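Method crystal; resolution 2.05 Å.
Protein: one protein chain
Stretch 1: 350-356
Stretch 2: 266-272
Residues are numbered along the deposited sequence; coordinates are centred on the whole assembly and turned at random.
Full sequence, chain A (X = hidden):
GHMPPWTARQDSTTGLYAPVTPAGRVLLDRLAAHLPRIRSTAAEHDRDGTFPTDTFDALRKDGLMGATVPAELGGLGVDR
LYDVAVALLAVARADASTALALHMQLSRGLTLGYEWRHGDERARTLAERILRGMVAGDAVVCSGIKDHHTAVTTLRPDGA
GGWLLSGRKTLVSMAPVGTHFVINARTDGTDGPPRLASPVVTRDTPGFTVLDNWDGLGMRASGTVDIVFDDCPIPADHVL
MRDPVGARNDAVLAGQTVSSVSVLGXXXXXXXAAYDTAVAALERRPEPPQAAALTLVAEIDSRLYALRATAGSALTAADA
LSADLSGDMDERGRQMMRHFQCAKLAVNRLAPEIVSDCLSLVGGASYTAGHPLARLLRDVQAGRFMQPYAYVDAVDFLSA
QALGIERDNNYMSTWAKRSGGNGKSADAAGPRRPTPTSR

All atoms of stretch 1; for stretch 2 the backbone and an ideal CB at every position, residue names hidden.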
ATOM      1  N   LEU A 350       3.121  -5.131  -8.615  1.00 17.55           N
ATOM      2  CA  LEU A 350       2.255  -6.240  -8.238  1.00 16.75           C
ATOM      3  C   LEU A 350       2.971  -7.575  -8.104  1.00 16.56           C
ATOM      4  O   LEU A 350       2.705  -8.313  -7.157  1.00 17.50           O
ATOM      5  CB  LEU A 350       1.088  -6.411  -9.200  1.00 14.96           C
ATOM      6  CG  LEU A 350       0.025  -5.308  -9.226  1.00 22.32           C
ATOM      7  CD1 LEU A 350      -0.905  -5.478 -10.419  1.00 21.88           C
ATOM      8  CD2 LEU A 350      -0.720  -5.278  -7.913  1.00 25.14           C
ATOM      9  N   ALA A 351       3.822  -7.928  -9.066  1.00 15.46           N
ATOM     10  CA  ALA A 351       4.436  -9.252  -8.993  1.00 16.97           C
ATOM     11  C   ALA A 351       5.257  -9.449  -7.709  1.00 15.82           C
ATOM     12  O   ALA A 351       5.045 -10.442  -7.009  1.00 15.26           O
ATOM     13  CB  ALA A 351       5.149  -9.654 -10.308  1.00 12.70           C
ATOM     14  N   PRO A 352       6.160  -8.519  -7.343  1.00 15.93           N
ATOM     15  CA  PRO A 352       6.851  -8.806  -6.075  1.00 14.53           C
ATOM     16  C   PRO A 352       5.966  -8.844  -4.825  1.00 17.89           C
ATOM     17  O   PRO A 352       6.245  -9.615  -3.897  1.00 16.55           O
ATOM     18  CB  PRO A 352       7.869  -7.657  -5.931  1.00 16.07           C
ATOM     19  CG  PRO A 352       8.128  -7.219  -7.305  1.00 14.04           C
ATOM     20  CD  PRO A 352       6.831  -7.429  -8.090  1.00 15.43           C
ATOM     21  N   GLU A 353       4.902  -8.046  -4.799  1.00 15.91           N
ATOM     22  CA  GLU A 353       3.955  -8.070  -3.688  1.00 19.27           C
ATOM     23  C   GLU A 353       3.292  -9.431  -3.574  1.00 18.09           C
ATOM     24  O   GLU A 353       3.205 -10.013  -2.492  1.00 19.02           O
ATOM     25  CB  GLU A 353       2.804  -7.078  -3.888  1.00 18.37           C
ATOM     26  CG  GLU A 353       2.900  -5.804  -3.096  1.00 31.03           C
ATOM     27  CD  GLU A 353       1.796  -4.837  -3.523  1.00 44.15           C
ATOM     28  OE1 GLU A 353       2.130  -3.666  -3.833  1.00 45.72           O
ATOM     29  OE2 GLU A 353       0.618  -5.284  -3.556  1.00 44.20           O
ATOM     30  N   ILE A 354       2.773  -9.940  -4.683  1.00 14.23           N
ATOM     31  CA  ILE A 354       2.232 -11.296  -4.624  1.00 14.19           C
ATOM     32  C   ILE A 354       3.242 -12.321  -4.067  1.00 16.03           C
ATOM     33  O   ILE A 354       2.930 -13.153  -3.193  1.00 13.08           O
ATOM     34  CB  ILE A 354       1.777 -11.681  -6.042  1.00 13.72           C
ATOM     35  CG1 ILE A 354       0.567 -10.821  -6.433  1.00 12.52           C
ATOM     36  CG2 ILE A 354       1.521 -13.186  -6.137  1.00 13.08           C
ATOM     37  CD1 ILE A 354       0.273 -10.911  -7.924  1.00 12.57           C
ATOM     38  N   VAL A 355       4.468 -12.294  -4.585  1.00 13.21           N
ATOM     39  CA  VAL A 355       5.421 -13.333  -4.205  1.00 13.87           C
ATOM     40  C   VAL A 355       5.639 -13.171  -2.701  1.00 18.17           C
ATOM     41  O   VAL A 355       5.582 -14.147  -1.943  1.00 16.69           O
ATOM     42  CB  VAL A 355       6.771 -13.225  -4.965  1.00 15.95           C
ATOM     43  CG1 VAL A 355       7.802 -14.141  -4.344  1.00 15.59           C
ATOM     44  CG2 VAL A 355       6.605 -13.579  -6.459  1.00  9.89           C
ATOM     45  N   SER A 356       5.886 -11.932  -2.275  1.00 17.98           N
ATOM     46  CA  SER A 356       6.094 -11.707  -0.850  1.00 21.67           C
ATOM     47  C   SER A 356       4.939 -12.227   0.012  1.00 20.31           C
ATOM     48  O   SER A 356       5.157 -12.932   1.005  1.00 21.71           O
ATOM     49  CB  SER A 356       6.456 -10.241  -0.573  1.00 23.25           C
ATOM     50  OG  SER A 356       6.551 -10.020   0.820  1.00 22.45           O
ATOM     51  N   UNK A 266       7.348 -13.059 -18.148  1.00 14.12           N
ATOM     52  CA  UNK A 266       8.290 -13.721 -17.226  1.00 12.80           C
ATOM     53  C   UNK A 266       7.852 -13.495 -15.772  1.00 15.61           C
ATOM     54  O   UNK A 266       7.686 -14.422 -14.972  1.00 13.61           O
ATOM     55  CB  UNK A 266       9.712 -13.198 -17.439  1.00 12.80           C
ATOM     56  N   UNK A 267       7.557 -12.242 -15.459  1.00 13.98           N
ATOM     57  CA  UNK A 267       7.298 -11.821 -14.058  1.00 14.33           C
ATOM     58  C   UNK A 267       5.879 -12.262 -13.710  1.00 13.14           C
ATOM     59  O   UNK A 267       5.626 -12.664 -12.569  1.00 11.33           O
ATOM     60  CB  UNK A 267       7.465 -10.311 -13.874  1.00 14.33           C
ATOM     61  N   UNK A 268       4.993 -12.264 -14.706  1.00 11.15           N
ATOM     62  CA  UNK A 268       3.687 -12.850 -14.468  1.00 13.47           C
ATOM     63  C   UNK A 268       3.802 -14.351 -14.143  1.00 14.11           C
ATOM     64  O   UNK A 268       3.091 -14.858 -13.265  1.00 15.78           O
ATOM     65  CB  UNK A 268       2.788 -12.635 -15.687  1.00 13.47           C
ATOM     66  N   UNK A 269       4.657 -15.093 -14.845  1.00 13.93           N
ATOM     67  CA  UNK A 269       4.819 -16.526 -14.517  1.00 15.21           C
ATOM     68  C   UNK A 269       5.419 -16.799 -13.154  1.00 16.86           C
ATOM     69  O   UNK A 269       4.995 -17.726 -12.442  1.00 14.36           O
ATOM     70  CB  UNK A 269       5.698 -17.198 -15.574  1.00 15.21           C
ATOM     71  N   UNK A 270       6.394 -15.974 -12.760  1.00 16.25           N
ATOM     72  CA  UNK A 270       6.934 -16.020 -11.389  1.00 15.87           C
ATOM     73  C   UNK A 270       5.850 -15.825 -10.325  1.00 16.65           C
ATOM     74  O   UNK A 270       5.758 -16.606  -9.357  1.00 14.73           O
ATOM     75  CB  UNK A 270       8.013 -14.949 -11.218  1.00 15.87           C
ATOM     76  N   UNK A 271       5.015 -14.799 -10.491  1.00 12.46           N
ATOM     77  CA  UNK A 271       3.919 -14.638  -9.539  1.00 12.97           C
ATOM     78  C   UNK A 271       2.970 -15.843  -9.545  1.00 13.84           C
ATOM     79  O   UNK A 271       2.430 -16.236  -8.509  1.00 14.96           O
ATOM     80  CB  UNK A 271       3.139 -13.360  -9.855  1.00 12.97           C
ATOM     81  N   UNK A 272       2.684 -16.391 -10.723  1.00 14.46           N
ATOM     82  CA  UNK A 272       1.796 -17.556 -10.782  1.00 15.15           C
ATOM     83  C   UNK A 272       2.383 -18.751 -10.012  1.00 16.28           C
ATOM     84  O   UNK A 272       1.661 -19.475  -9.322  1.00 17.86           O
ATOM     85  CB  UNK A 272       1.540 -17.947 -12.239  1.00 15.15           C
TER

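Both stretches are helical, and their axes run nearly parallel, 16° apart, with a closest approach of 8.9 Å. The side that stretch 1 offers is apolar: Ala351, Ile354 and Val355.

Position 266 has helical backbone angles. Its ideal CB has nothing of stretch 1 within 5.5 Å. Stretch 1 sets no preference here, so many residues would suit. The deposited residue is Val266, with chi1 t.

At position 267 the CA-to-CB bond points toward stretch 1. The ideal CB lies 4.3 Å from CB of Ala351. Alanine would fit, and so would a longer side chain that turns aside after CB. The residue is Tyr267. Its chi1 is m, and the ring leads away from stretch 1, so contact is left to the root of the residue. Tyr267 CB lies 4.4 Å from Ala351 CB, and Tyr267 O is closer, 3.8 Å from Ala351 CB.

Position 268 points away from stretch 1, so small, large, polar or apolar residues would all be possible as far as stretch 1 goes. The residue is Val268.

Position 269 is out of reach. Its phi/psi of -66/-38 are ordinary for a helix, so any residue at ease in a helix would suit as far as stretch 1 goes. The residue is nevertheless Gly269, with no side chain.

Position 270 points sideways. The ideal CB is 5.1 Å from CG2 of Val355, which leaves room for a methyl or a somewhat larger apolar group. Valine, isoleucine or leucine would be reasonable. The residue is Val270, chi1 t. Val270 CG1 packs 4.1 Å from Val355 CG2.

Position 271 points toward stretch 1 and is the most enclosed by it. The ideal CB is 4.1 Å from Ile354 CG2, 4.2 Å from Ala351 CB and 4.9 Å from Val355 CG2. No polar side-chain partner lies near, and these distances leave little room toward stretch 1. A small apolar residue suits best; alanine is the natural choice, and glycine would forgo the methyl contacts. The residue is Ala271. Ala271 CA is only 5.4 Å from Ala351 CA, so two alanines meet where the backbones come close. The Ala271 methyl packs against those of Ala351 and Ile354. Ala271 CA lies 4.2 Å from Val355 CG2, and Ala271 O lies 4.0 Å from Ile354 CG2.

Position 272 points away, and a polar or long side chain would be acceptable. The residue is Gln272, whose amide is hydrogen-bonded elsewhere in the structure.

No hydrogen bond crosses between the helices; the contact is apolar packing that buries 210 Å² in total.

Stretch 2 266-272: VYVGVAQ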
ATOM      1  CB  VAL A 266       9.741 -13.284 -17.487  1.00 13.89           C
ATOM      2  CG1 VAL A 266      10.669 -13.907 -16.416  1.00 10.75           C
ATOM      3  CG2 VAL A 266      10.157 -13.730 -18.920  1.00 13.24           C
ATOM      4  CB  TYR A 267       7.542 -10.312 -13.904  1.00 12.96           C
ATOM      5  CG  TYR A 267       8.988 -10.054 -14.297  1.00 16.01           C
ATOM      6  CD1 TYR A 267      10.013 -10.512 -13.465  1.00 18.72           C
ATOM      7  CD2 TYR A 267       9.341  -9.394 -15.478  1.00 19.59           C
ATOM      8  CE1 TYR A 267      11.365 -10.332 -13.797  1.00 19.10           C
ATOM      9  CE2 TYR A 267      10.702  -9.203 -15.817  1.00 13.99           C
ATOM     10  CZ  TYR A 267      11.684  -9.706 -14.988  1.00 13.23           C
ATOM     11  OH  TYR A 267      13.018  -9.593 -15.252  1.00 16.09           O
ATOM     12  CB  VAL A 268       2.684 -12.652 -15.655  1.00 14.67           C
ATOM     13  CG1 VAL A 268       1.337 -13.274 -15.285  1.00 16.59           C
ATOM     14  CG2 VAL A 268       2.507 -11.161 -16.044  1.00 13.35           C
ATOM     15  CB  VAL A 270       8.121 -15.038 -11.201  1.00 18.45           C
ATOM     16  CG1 VAL A 270       8.601 -15.037  -9.752  1.00 15.17           C
ATOM     17  CG2 VAL A 270       9.304 -15.501 -12.087  1.00 19.02           C
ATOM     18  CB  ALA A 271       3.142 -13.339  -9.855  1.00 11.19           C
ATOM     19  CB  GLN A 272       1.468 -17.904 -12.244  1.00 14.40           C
ATOM     20  CG  GLN A 272       0.479 -19.087 -12.442  1.00 14.89           C
ATOM     21  CD  GLN A 272      -0.927 -18.694 -12.048  1.00 21.34           C
ATOM     22  OE1 GLN A 272      -1.508 -17.788 -12.639  1.00 21.75           O
ATOM     23  NE2 GLN A 272      -1.467 -19.338 -11.029  1.00 18.91           N
TER
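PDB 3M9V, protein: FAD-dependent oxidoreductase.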